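Putative O-acetylhomoserine (Thiol)-lyase (Campylobacter jejuni, PDB 4OC9) probably makes homocysteine from O-acetylhomoserine and a sulfur donor, as a pyridoxal phosphate-dependent member of the trans-sulfuration enzyme family. Local coordinates at residues D[45-50]-D[258-263]; D[90-95]-D[148-153]. One frame throughout, in Å; residues are numbered along the deposited sequence.

Contact 1. Residues D[45-50]-D[258-263]; sequences FNLQEL and FSIRVI
The Schellman motif that ends helix 38-45 carries Leu47 into apolar contact with Ile260, on the flank of helix 257-270. Leu47 is the C-prime residue of the motif, with a positive phi of 65°. Its backbone N reaches back to Arg44 O, and the N of Gln48 bonds to Ala43 O. These two bonds close the helix and turn the chain, and both leucines of segment 45-50, Leu47 and Leu50, point toward helix 257-270. The segment thus illustrates how a helix-ending turn can also present apolar side chains to a partner.

Ile260 meets the pair with different branches. Its short branch, CG2, faces CD2 of Leu47 methyl to methyl at 4.3 Å. On the longer branch CD1 is folded back beside CA (chi2 -59°), which turns it to the side where Leu50 lies. No hydrogen bond crosses, and the touch is light, with 84 Å² buried in all. Leu47 extends its packing to Ile264, one turn further along the same helix, and to Tyr245.

Ile260 carries the contact, while Ser259, Val262 and Ile263 of the same helix lie on strand 77-81 of the large sheet, where the OG of Ser259 is also hydrogen-bonded to Glu221 OE2. Just before the turn, Phe45 packs on Thr382 of the second subunit, which places the motif close to a subunit boundary. Leu50, itself exposed, completes the patch at its margin, with CD2 standing 4.5 Å from CD1 of Ile260.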
ATOM      1  N   PHE D  45     -26.645 -11.658   6.165  1.00 25.48           N
ATOM      2  CA  PHE D  45     -26.437 -11.840   7.609  1.00 26.24           C
ATOM      3  C   PHE D  45     -27.013 -13.155   8.132  1.00 27.08           C
ATOM      4  O   PHE D  45     -26.619 -13.597   9.212  1.00 29.36           O
ATOM      5  CB  PHE D  45     -26.988 -10.674   8.411  1.00 23.18           C
ATOM      6  CG  PHE D  45     -26.148  -9.454   8.347  1.00 21.41           C
ATOM      7  CD1 PHE D  45     -26.251  -8.560   7.314  1.00 20.19           C
ATOM      8  CD2 PHE D  45     -25.252  -9.189   9.365  1.00 21.96           C
ATOM      9  CE1 PHE D  45     -25.461  -7.424   7.289  1.00 20.59           C
ATOM     10  CE2 PHE D  45     -24.469  -8.050   9.358  1.00 20.41           C
ATOM     11  CZ  PHE D  45     -24.577  -7.164   8.318  1.00 20.98           C
ATOM     12  N   ASN D  46     -27.902 -13.782   7.359  1.00 32.54           N
ATOM     13  CA  ASN D  46     -28.545 -15.072   7.710  1.00 39.28           C
ATOM     14  C   ASN D  46     -27.973 -16.274   6.994  1.00 43.59           C
ATOM     15  O   ASN D  46     -28.506 -17.370   7.103  1.00 44.44           O
ATOM     16  CB  ASN D  46     -29.992 -15.061   7.303  1.00 37.53           C
ATOM     17  CG  ASN D  46     -30.776 -14.012   8.017  1.00 49.75           C
ATOM     18  OD1 ASN D  46     -30.402 -13.558   9.102  1.00 49.52           O
ATOM     19  ND2 ASN D  46     -31.904 -13.648   7.436  1.00 63.80           N
ATOM     20  N   LEU D  47     -26.898 -16.077   6.258  1.00 43.32           N
ATOM     21  CA  LEU D  47     -26.269 -17.173   5.517  1.00 49.61           C
ATOM     22  C   LEU D  47     -27.169 -17.739   4.414  1.00 44.23           C
ATOM     23  O   LEU D  47     -26.854 -18.773   3.847  1.00 33.40           O
ATOM     24  CB  LEU D  47     -25.707 -18.302   6.403  1.00 49.22           C
ATOM     25  CG  LEU D  47     -24.583 -17.945   7.371  1.00 51.31           C
ATOM     26  CD1 LEU D  47     -25.039 -17.029   8.508  1.00 50.68           C
ATOM     27  CD2 LEU D  47     -24.058 -19.244   7.956  1.00 49.87           C
ATOM     28  N   GLN D  48     -28.273 -17.061   4.106  1.00 44.55           N
ATOM     29  CA  GLN D  48     -29.128 -17.540   3.032  1.00 42.76           C
ATOM     30  C   GLN D  48     -28.407 -17.227   1.724  1.00 39.77           C
ATOM     31  O   GLN D  48     -28.275 -18.095   0.877  1.00 46.48           O
ATOM     32  CB  GLN D  48     -30.537 -16.978   3.095  1.00 40.26           C
ATOM     33  CG  GLN D  48     -31.290 -17.468   4.320  1.00 46.28           C
ATOM     34  CD  GLN D  48     -32.726 -17.000   4.357  1.00 50.99           C
ATOM     35  OE1 GLN D  48     -33.207 -16.364   3.420  1.00 63.30           O
ATOM     36  NE2 GLN D  48     -33.430 -17.334   5.436  1.00 50.27           N
ATOM     37  N   GLU D  49     -27.876 -16.017   1.589  1.00 38.44           N
ATOM     38  CA  GLU D  49     -27.144 -15.653   0.375  1.00 47.55           C
ATOM     39  C   GLU D  49     -25.677 -15.389   0.698  1.00 48.60           C
ATOM     40  O   GLU D  49     -25.368 -14.734   1.690  1.00 56.21           O
ATOM     41  CB  GLU D  49     -27.665 -14.359  -0.302  1.00 48.61           C
ATOM     42  CG  GLU D  49     -29.128 -14.220  -0.737  1.00 52.00           C
ATOM     43  CD  GLU D  49     -29.416 -12.840  -1.377  1.00 57.57           C
ATOM     44  OE1 GLU D  49     -30.591 -12.496  -1.695  1.00 53.07           O
ATOM     45  OE2 GLU D  49     -28.444 -12.074  -1.567  1.00 61.31           O
ATOM     46  N   LEU D  50     -24.765 -15.926  -0.101  1.00 48.32           N
ATOM     47  CA  LEU D  50     -23.334 -15.644   0.128  1.00 52.55           C
ATOM     48  C   LEU D  50     -22.904 -14.346  -0.541  1.00 51.20           C
ATOM     49  O   LEU D  50     -23.419 -13.993  -1.595  1.00 59.08           O
ATOM     50  CB  LEU D  50     -22.380 -16.760  -0.246  1.00 55.84           C
ATOM     51  CG  LEU D  50     -22.500 -17.662   1.000  1.00 57.38           C
ATOM     52  CD1 LEU D  50     -23.681 -18.576   0.764  1.00 58.52           C
ATOM     53  CD2 LEU D  50     -21.269 -18.495   1.304  1.00 59.12           C
ATOM     54  N   PHE D 258     -16.360 -26.440   7.593  1.00 19.60           N
ATOM     55  CA  PHE D 258     -15.176 -26.142   8.411  1.00 17.41           C
ATOM     56  C   PHE D 258     -14.797 -24.674   8.162  1.00 15.79           C
ATOM     57  O   PHE D 258     -14.625 -23.892   9.105  1.00 13.23           O
ATOM     58  CB  PHE D 258     -14.014 -27.068   8.070  1.00 15.54           C
ATOM     59  CG  PHE D 258     -12.746 -26.751   8.815  1.00 14.96           C
ATOM     60  CD1 PHE D 258     -11.850 -25.775   8.322  1.00 14.38           C
ATOM     61  CD2 PHE D 258     -12.397 -27.446   9.948  1.00 14.00           C
ATOM     62  CE1 PHE D 258     -10.656 -25.505   8.979  1.00 13.42           C
ATOM     63  CE2 PHE D 258     -11.203 -27.170  10.619  1.00 13.57           C
ATOM     64  CZ  PHE D 258     -10.335 -26.198  10.129  1.00 12.95           C
ATOM     65  N   SER D 259     -14.710 -24.314   6.882  1.00 15.37           N
ATOM     66  CA  SER D 259     -14.360 -22.950   6.487  1.00 16.76           C
ATOM     67  C   SER D 259     -15.467 -21.963   6.910  1.00 18.64           C
ATOM     68  O   SER D 259     -15.178 -20.846   7.351  1.00 18.06           O
ATOM     69  CB  SER D 259     -14.089 -22.869   4.983  1.00 16.65           C
ATOM     70  OG  SER D 259     -12.959 -23.661   4.641  1.00 17.69           O
ATOM     71  N   ILE D 260     -16.720 -22.380   6.766  1.00 19.21           N
ATOM     72  CA  ILE D 260     -17.836 -21.524   7.151  1.00 21.35           C
ATOM     73  C   ILE D 260     -17.746 -21.162   8.610  1.00 20.72           C
ATOM     74  O   ILE D 260     -17.934 -20.003   8.970  1.00 23.92           O
ATOM     75  CB  ILE D 260     -19.206 -22.178   6.879  1.00 22.09           C
ATOM     76  CG1 ILE D 260     -19.472 -22.289   5.372  1.00 25.00           C
ATOM     77  CG2 ILE D 260     -20.332 -21.381   7.500  1.00 24.49           C
ATOM     78  CD1 ILE D 260     -19.471 -20.976   4.584  1.00 26.17           C
ATOM     79  N   ARG D 261     -17.427 -22.129   9.460  1.00 19.43           N
ATOM     80  CA  ARG D 261     -17.353 -21.811  10.866  1.00 18.81           C
ATOM     81  C   ARG D 261     -16.198 -20.841  11.118  1.00 15.83           C
ATOM     82  O   ARG D 261     -16.317 -19.924  11.899  1.00 13.26           O
ATOM     83  CB  ARG D 261     -17.335 -23.068  11.771  1.00 21.75           C
ATOM     84  CG  ARG D 261     -17.641 -22.661  13.209  1.00 24.26           C
ATOM     85  CD  ARG D 261     -18.103 -23.758  14.191  1.00 26.46           C
ATOM     86  NE  ARG D 261     -17.070 -24.452  14.900  1.00 31.14           N
ATOM     87  CZ  ARG D 261     -16.761 -24.303  16.189  1.00 32.56           C
ATOM     88  NH1 ARG D 261     -17.446 -23.547  17.048  1.00 31.42           N
ATOM     89  NH2 ARG D 261     -15.767 -25.027  16.650  1.00 34.61           N
ATOM     90  N   VAL D 262     -15.079 -21.038  10.433  1.00 17.74           N
ATOM     91  CA  VAL D 262     -13.935 -20.146  10.609  1.00 16.65           C
ATOM     92  C   VAL D 262     -14.373 -18.693  10.342  1.00 15.90           C
ATOM     93  O   VAL D 262     -13.951 -17.761  11.031  1.00 15.53           O
ATOM     94  CB  VAL D 262     -12.774 -20.485   9.651  1.00 16.37           C
ATOM     95  CG1 VAL D 262     -11.673 -19.440   9.762  1.00 16.10           C
ATOM     96  CG2 VAL D 262     -12.217 -21.870   9.914  1.00 16.05           C
ATOM     97  N   ILE D 263     -15.211 -18.514   9.336  1.00 14.55           N
ATOM     98  CA  ILE D 263     -15.664 -17.196   8.992  1.00 15.24           C
ATOM     99  C   ILE D 263     -16.715 -16.605   9.920  1.00 17.31           C
ATOM    100  O   ILE D 263     -16.501 -15.527  10.523  1.00 20.10           O
ATOM    101  CB  ILE D 263     -16.252 -17.152   7.578  1.00 14.20           C
ATOM    102  CG1 ILE D 263     -15.173 -17.475   6.547  1.00 13.40           C
ATOM    103  CG2 ILE D 263     -16.810 -15.767   7.307  1.00 15.02           C
ATOM    104  CD1 ILE D 263     -15.664 -17.535   5.118  1.00 13.05           C
TER

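Contact 2. Residues D[90-95]-D[148-153]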
ATOM      1  N   TYR D  90      -6.769 -20.843  14.856  1.00 15.15           N
ATOM      2  CA  TYR D  90      -8.103 -21.012  14.271  1.00 14.82           C
ATOM      3  C   TYR D  90      -8.410 -22.447  13.864  1.00 14.74           C
ATOM      4  O   TYR D  90      -9.529 -22.903  14.046  1.00 14.89           O
ATOM      5  CB  TYR D  90      -8.258 -20.048  13.086  1.00 14.93           C
ATOM      6  CG  TYR D  90      -8.687 -18.648  13.471  1.00 14.61           C
ATOM      7  CD1 TYR D  90      -8.262 -18.068  14.662  1.00 14.86           C
ATOM      8  CD2 TYR D  90      -9.355 -17.841  12.562  1.00 14.47           C
ATOM      9  CE1 TYR D  90      -8.641 -16.792  15.010  1.00 14.50           C
ATOM     10  CE2 TYR D  90      -9.713 -16.545  12.887  1.00 14.12           C
ATOM     11  CZ  TYR D  90      -9.345 -16.025  14.108  1.00 14.28           C
ATOM     12  OH  TYR D  90      -9.685 -14.735  14.443  1.00 13.85           O
ATOM     13  N   ALA D  91      -7.424 -23.161  13.340  1.00 14.30           N
ATOM     14  CA  ALA D  91      -7.640 -24.552  12.918  1.00 14.12           C
ATOM     15  C   ALA D  91      -7.914 -25.471  14.124  1.00 15.28           C
ATOM     16  O   ALA D  91      -8.829 -26.297  14.093  1.00 15.05           O
ATOM     17  CB  ALA D  91      -6.480 -25.066  12.120  1.00 13.81           C
ATOM     18  N   LEU D  92      -7.156 -25.277  15.189  1.00 15.14           N
ATOM     19  CA  LEU D  92      -7.330 -26.056  16.398  1.00 16.31           C
ATOM     20  C   LEU D  92      -8.660 -25.754  17.132  1.00 16.32           C
ATOM     21  O   LEU D  92      -9.446 -26.668  17.447  1.00 16.23           O
ATOM     22  CB  LEU D  92      -6.126 -25.840  17.319  1.00 18.00           C
ATOM     23  CG  LEU D  92      -4.807 -26.380  16.727  1.00 20.70           C
ATOM     24  CD1 LEU D  92      -3.582 -25.916  17.507  1.00 21.23           C
ATOM     25  CD2 LEU D  92      -4.832 -27.899  16.623  1.00 20.46           C
ATOM     26  N   ILE D  93      -8.926 -24.476  17.395  1.00 16.83           N
ATOM     27  CA  ILE D  93     -10.170 -24.102  18.098  1.00 16.65           C
ATOM     28  C   ILE D  93     -11.405 -24.383  17.276  1.00 15.59           C
ATOM     29  O   ILE D  93     -12.479 -24.472  17.843  1.00 16.31           O
ATOM     30  CB  ILE D  93     -10.205 -22.642  18.587  1.00 15.77           C
ATOM     31  CG1 ILE D  93     -10.150 -21.682  17.386  1.00 17.10           C
ATOM     32  CG2 ILE D  93      -9.080 -22.407  19.591  1.00 17.06           C
ATOM     33  CD1 ILE D  93     -10.140 -20.214  17.757  1.00 16.11           C
ATOM     34  N   ASN D  94     -11.274 -24.548  15.964  1.00 15.74           N
ATOM     35  CA  ASN D  94     -12.458 -24.813  15.172  1.00 16.50           C
ATOM     36  C   ASN D  94     -12.846 -26.270  15.369  1.00 19.36           C
ATOM     37  O   ASN D  94     -13.927 -26.698  14.965  1.00 18.41           O
ATOM     38  CB  ASN D  94     -12.200 -24.597  13.685  1.00 17.16           C
ATOM     39  CG  ASN D  94     -13.483 -24.441  12.893  1.00 17.28           C
ATOM     40  OD1 ASN D  94     -14.474 -23.903  13.402  1.00 16.78           O
ATOM     41  ND2 ASN D  94     -13.443 -24.789  11.629  1.00 17.42           N
ATOM     42  N   LEU D  95     -11.923 -27.031  15.958  1.00 21.84           N
ATOM     43  CA  LEU D  95     -12.090 -28.457  16.222  1.00 22.61           C
ATOM     44  C   LEU D  95     -12.184 -28.835  17.699  1.00 22.19           C
ATOM     45  O   LEU D  95     -12.946 -29.732  18.046  1.00 21.41           O
ATOM     46  CB  LEU D  95     -10.911 -29.216  15.622  1.00 23.77           C
ATOM     47  CG  LEU D  95     -10.751 -29.120  14.104  1.00 24.73           C
ATOM     48  CD1 LEU D  95      -9.445 -29.742  13.651  1.00 23.67           C
ATOM     49  CD2 LEU D  95     -11.945 -29.746  13.401  1.00 25.66           C
ATOM     50  N   ALA D 148      -7.962 -33.226  17.220  1.00 22.20           N
ATOM     51  CA  ALA D 148      -7.066 -32.940  16.106  1.00 20.96           C
ATOM     52  C   ALA D 148      -5.681 -33.552  16.293  1.00 20.32           C
ATOM     53  O   ALA D 148      -5.216 -33.769  17.422  1.00 20.17           O
ATOM     54  CB  ALA D 148      -6.942 -31.440  15.898  1.00 21.87           C
ATOM     55  N   ILE D 149      -5.069 -33.863  15.158  1.00 20.11           N
ATOM     56  CA  ILE D 149      -3.722 -34.446  15.070  1.00 19.81           C
ATOM     57  C   ILE D 149      -2.932 -33.429  14.230  1.00 21.15           C
ATOM     58  O   ILE D 149      -3.199 -33.269  13.031  1.00 18.06           O
ATOM     59  CB  ILE D 149      -3.740 -35.824  14.440  1.00 19.47           C
ATOM     60  CG1 ILE D 149      -4.518 -36.789  15.363  1.00 20.41           C
ATOM     61  CG2 ILE D 149      -2.318 -36.295  14.262  1.00 20.03           C
ATOM     62  CD1 ILE D 149      -4.720 -38.188  14.818  1.00 21.12           C
ATOM     63  N   PHE D 150      -2.006 -32.726  14.896  1.00 19.57           N
ATOM     64  CA  PHE D 150      -1.225 -31.682  14.274  1.00 20.02           C
ATOM     65  C   PHE D 150       0.226 -31.998  14.070  1.00 20.89           C
ATOM     66  O   PHE D 150       0.887 -32.483  14.982  1.00 21.06           O
ATOM     67  CB  PHE D 150      -1.302 -30.433  15.143  1.00 20.98           C
ATOM     68  CG  PHE D 150      -0.680 -29.217  14.511  1.00 20.53           C
ATOM     69  CD1 PHE D 150       0.671 -28.958  14.650  1.00 20.90           C
ATOM     70  CD2 PHE D 150      -1.459 -28.328  13.787  1.00 20.55           C
ATOM     71  CE1 PHE D 150       1.240 -27.856  14.051  1.00 18.39           C
ATOM     72  CE2 PHE D 150      -0.887 -27.219  13.188  1.00 19.57           C
ATOM     73  CZ  PHE D 150       0.465 -26.990  13.318  1.00 17.49           C
ATOM     74  N   PHE D 151       0.710 -31.701  12.866  1.00 17.13           N
ATOM     75  CA  PHE D 151       2.102 -31.949  12.527  1.00 16.97           C
ATOM     76  C   PHE D 151       2.525 -31.118  11.322  1.00 16.80           C
ATOM     77  O   PHE D 151       1.686 -30.515  10.636  1.00 16.96           O
ATOM     78  CB  PHE D 151       2.310 -33.411  12.162  1.00 16.47           C
ATOM     79  CG  PHE D 151       1.619 -33.815  10.901  1.00 15.03           C
ATOM     80  CD1 PHE D 151       0.292 -34.160  10.909  1.00 15.67           C
ATOM     81  CD2 PHE D 151       2.309 -33.905   9.723  1.00 15.81           C
ATOM     82  CE1 PHE D 151      -0.338 -34.575   9.751  1.00 17.05           C
ATOM     83  CE2 PHE D 151       1.686 -34.312   8.550  1.00 16.23           C
ATOM     84  CZ  PHE D 151       0.352 -34.641   8.563  1.00 15.06           C
ATOM     85  N   GLU D 152       3.824 -31.088  11.081  1.00 15.68           N
ATOM     86  CA  GLU D 152       4.386 -30.359   9.953  1.00 15.98           C
ATOM     87  C   GLU D 152       4.879 -31.379   8.918  1.00 17.33           C
ATOM     88  O   GLU D 152       5.340 -32.481   9.271  1.00 20.66           O
ATOM     89  CB  GLU D 152       5.500 -29.426  10.391  1.00 16.73           C
ATOM     90  CG  GLU D 152       5.013 -28.262  11.229  1.00 18.54           C
ATOM     91  CD  GLU D 152       6.106 -27.329  11.747  1.00 19.16           C
ATOM     92  OE1 GLU D 152       7.278 -27.511  11.372  1.00 24.49           O
ATOM     93  OE2 GLU D 152       5.781 -26.446  12.576  1.00 17.46           O
ATOM     94  N   SER D 153       4.730 -31.036   7.650  1.00 16.76           N
ATOM     95  CA  SER D 153       5.152 -31.907   6.574  1.00 16.15           C
ATOM     96  C   SER D 153       6.683 -31.999   6.532  1.00 16.03           C
ATOM     97  O   SER D 153       7.248 -33.067   6.332  1.00 17.70           O
ATOM     98  CB  SER D 153       4.602 -31.412   5.228  1.00 15.75           C
ATOM     99  OG  SER D 153       5.062 -30.110   4.871  1.00 15.63           O
TER
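Two leucine methyls converge on one alanine: CB of Ala148 lies 3.8 Å from CD1 of Leu95 and 4.2 Å from CD2 of Leu92. The same Leu92 CD2 also reaches the Phe150 ring, coming to 4.4 Å from the ring atom CD2 by an oblique approach. One methyl group thus bridges two successive positions on the face of strand 146-152 turned to helix 84-93, while the alanine, with its single carbon, lets the leucines come near the strand backbone.

Leu92 belongs to helix 84-93, and Leu95 follows three residues on. Leu95 N bonds to Leu92 O at 2.9 Å, a tight turn that brings the second leucine alongside the first. In Leu92, CG stands anti to the carbonyl carbon (chi1 -65°), and the branch beyond it carries CD2 closer to the strand than the direction of CB alone would suggest.

Further out, strand alternation sorts the residues by face. Ala148 and Phe150 turn to helix 84-93, whereas Ile149 points away and packs on Ile167 and Ala171 of helix 164-174. Backbone bonds tie the strand to Ala103 and Ser105 on one neighbour and to Val177 and Ile179 on the other; the side chains of those last two extend the floor under Leu95 and Leu92. The result is a three-layer alpha-beta-alpha arrangement, as in the large domain of fold type I pyridoxal phosphate enzymes.

Every touching residue is buried and apolar, and no hydrogen bond crosses. Cohesion here consequently depends on complementary shape and the exclusion of water.

Overall arrangement
Both contacts are purely apolar, but their settings differ. Contact 2 belongs to the core: its centre lies about 10 Å from the centre of the chain, and it seats a helix on the large sheet. Contact 1, about 23 Å out, is partly buried and joins a loop to a helix covering that sheet, with roughly half the buried area. The two centres are about 21 Å apart, yet segments 90-95 and 258-263 meet directly. There the chemistry turns polar: Asn94 ND2 lies 2.9 Å from Phe258 O, and Arg261 NH2 lies 3.0 Å from Asn94 O, both probable hydrogen bonds. Helix 257-270 thus touches both the outer loop and segment 90-95.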